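Side-chain contact in glucose-6-phosphate isomerase like protein (Thermus thermophilus, PDB 1WIW), which probably interconverts phosphorylated sugars as a glucose-6-phosphate or mannose-6-phosphate isomerase: residues Pro108-Pro111 against Tyr112-Arg116. Residues are numbered along the deposited sequence; the frame is centred on the assembly and turned at random.
Sequences PLAP and YRYLR
Tyr-114 leans back along the first turn of its helix onto Ala-110, bringing ring atom CE1 to 3.8 Å from Ala-110 CB. Its CG sits beside the backbone N and anti to the carbonyl carbon (chi1 -81°), which turns the ring toward the start of the helix and sets its edge against the Ala-110 carbonyl, with CD1 3.2 Å from Ala-110 O. That same oxygen accepts Tyr-114 N at 2.9 Å, the donor lying almost on the extended C=O line. Arg-113 also reaches backward, extended from CG to NE, and lays one guanidinium face over Leu-109 O. Each of its three nitrogens has a partner: NH2 a salt bridge with Glu-20, NE a hydrogen bond to Thr-27, NH1 one to Ser-107. Leu-109 O receives Tyr-112 N at 3.1 Å in a bent bond (139° at the hydrogen), the donor standing above the carbonyl plane. The Tyr-112 ring leads away to a hydroxyl bonded to Asp-132. Pro-111 gives its O to Leu-115 N at 3.0 Å. Its own N has no hydrogen to give, but no carbonyl four residues earlier belongs to the helix, so no bond is lost: proline suits such a first turn, here of the helix that runs on to residue 121 within the N-terminal SIS-type domain.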
loop_
_atom_site.group_PDB
_atom_site.type_symbol
_atom_site.label_atom_id
_atom_site.label_comp_id
_atom_site.label_asym_id
_atom_site.label_seq_id
_atom_site.Cartn_x
_atom_site.Cartn_y
_atom_site.Cartn_z
ATOM N N PRO B 108 -11.468 -9.300 12.729
ATOM C CA PRO B 108 -11.040 -9.087 11.342
ATOM C C PRO B 108 -12.173 -8.390 10.598
ATOM O O PRO B 108 -11.952 -7.719 9.590
ATOM C CB PRO B 108 -10.841 -10.504 10.803
ATOM C CG PRO B 108 -10.772 -11.372 12.034
ATOM C CD PRO B 108 -11.691 -10.728 13.003
ATOM N N LEU B 109 -13.391 -8.561 11.109
ATOM C CA LEU B 109 -14.581 -7.976 10.487
ATOM C C LEU B 109 -14.953 -6.599 11.042
ATOM O O LEU B 109 -15.920 -5.980 10.591
ATOM C CB LEU B 109 -15.772 -8.931 10.654
ATOM C CG LEU B 109 -15.485 -10.387 10.271
ATOM C CD1 LEU B 109 -16.757 -11.215 10.442
ATOM C CD2 LEU B 109 -14.979 -10.458 8.827
ATOM N N ALA B 110 -14.184 -6.109 12.009
ATOM C CA ALA B 110 -14.479 -4.808 12.595
ATOM C C ALA B 110 -14.587 -3.650 11.587
ATOM O O ALA B 110 -15.312 -2.684 11.831
ATOM C CB ALA B 110 -13.447 -4.474 13.671
ATOM N N PRO B 111 -13.870 -3.719 10.446
ATOM C CA PRO B 111 -13.990 -2.604 9.499
ATOM C C PRO B 111 -15.439 -2.285 9.142
ATOM O O PRO B 111 -15.814 -1.118 9.022
ATOM C CB PRO B 111 -13.178 -3.083 8.303
ATOM C CG PRO B 111 -12.047 -3.809 8.976
ATOM C CD PRO B 111 -12.791 -4.635 10.031
ATOM N N TYR B 112 -16.256 -3.319 8.971
ATOM C CA TYR B 112 -17.663 -3.102 8.656
ATOM C C TYR B 112 -18.352 -2.362 9.795
ATOM O O TYR B 112 -19.142 -1.448 9.564
ATOM C CB TYR B 112 -18.390 -4.431 8.412
ATOM C CG TYR B 112 -19.912 -4.311 8.490
ATOM C CD1 TYR B 112 -20.583 -4.469 9.703
ATOM C CD2 TYR B 112 -20.667 -3.975 7.362
ATOM C CE1 TYR B 112 -21.977 -4.290 9.795
ATOM C CE2 TYR B 112 -22.056 -3.791 7.442
ATOM C CZ TYR B 112 -22.703 -3.949 8.662
ATOM O OH TYR B 112 -24.065 -3.753 8.751
ATOM N N ARG B 113 -18.053 -2.761 11.029
ATOM C CA ARG B 113 -18.675 -2.138 12.188
ATOM C C ARG B 113 -18.250 -0.676 12.367
ATOM O O ARG B 113 -19.065 0.165 12.756
ATOM C CB ARG B 113 -18.387 -2.978 13.440
ATOM C CG ARG B 113 -18.880 -4.424 13.286
ATOM C CD ARG B 113 -18.573 -5.316 14.493
ATOM N NE ARG B 113 -18.983 -6.698 14.237
ATOM C CZ ARG B 113 -18.150 -7.732 14.188
ATOM N NH1 ARG B 113 -16.851 -7.551 14.388
ATOM N NH2 ARG B 113 -18.611 -8.948 13.913
ATOM N N TYR B 114 -16.991 -0.357 12.079
ATOM C CA TYR B 114 -16.551 1.035 12.195
ATOM C C TYR B 114 -17.270 1.878 11.139
ATOM O O TYR B 114 -17.766 2.969 11.432
ATOM C CB TYR B 114 -15.036 1.172 11.980
ATOM C CG TYR B 114 -14.175 0.831 13.182
ATOM C CD1 TYR B 114 -13.683 -0.457 13.373
ATOM C CD2 TYR B 114 -13.834 1.810 14.116
ATOM C CE1 TYR B 114 -12.865 -0.768 14.471
ATOM C CE2 TYR B 114 -13.022 1.518 15.212
ATOM C CZ TYR B 114 -12.540 0.230 15.386
ATOM O OH TYR B 114 -11.736 -0.062 16.467
ATOM N N LEU B 115 -17.318 1.369 9.908
ATOM C CA LEU B 115 -17.971 2.087 8.812
ATOM C C LEU B 115 -19.450 2.322 9.095
ATOM O O LEU B 115 -19.963 3.423 8.881
ATOM C CB LEU B 115 -17.821 1.317 7.494
ATOM C CG LEU B 115 -18.532 1.958 6.290
ATOM C CD1 LEU B 115 -17.965 3.344 6.009
ATOM C CD2 LEU B 115 -18.375 1.073 5.083
ATOM N N ARG B 116 -20.126 1.281 9.574
ATOM C CA ARG B 116 -21.545 1.370 9.903
ATOM C C ARG B 116 -21.779 2.497 10.909
ATOM O O ARG B 116 -22.712 3.289 10.770
ATOM C CB ARG B 116 -22.029 0.033 10.475
ATOM C CG ARG B 116 -23.469 0.030 11.004
ATOM C CD ARG B 116 -23.996 -1.403 11.088
ATOM N NE ARG B 116 -25.326 -1.497 11.689
ATOM C CZ ARG B 116 -25.554 -1.513 13.001
ATOM N NH1 ARG B 116 -26.800 -1.603 13.465
ATOM N NH2 ARG B 116 -24.534 -1.445 13.852
#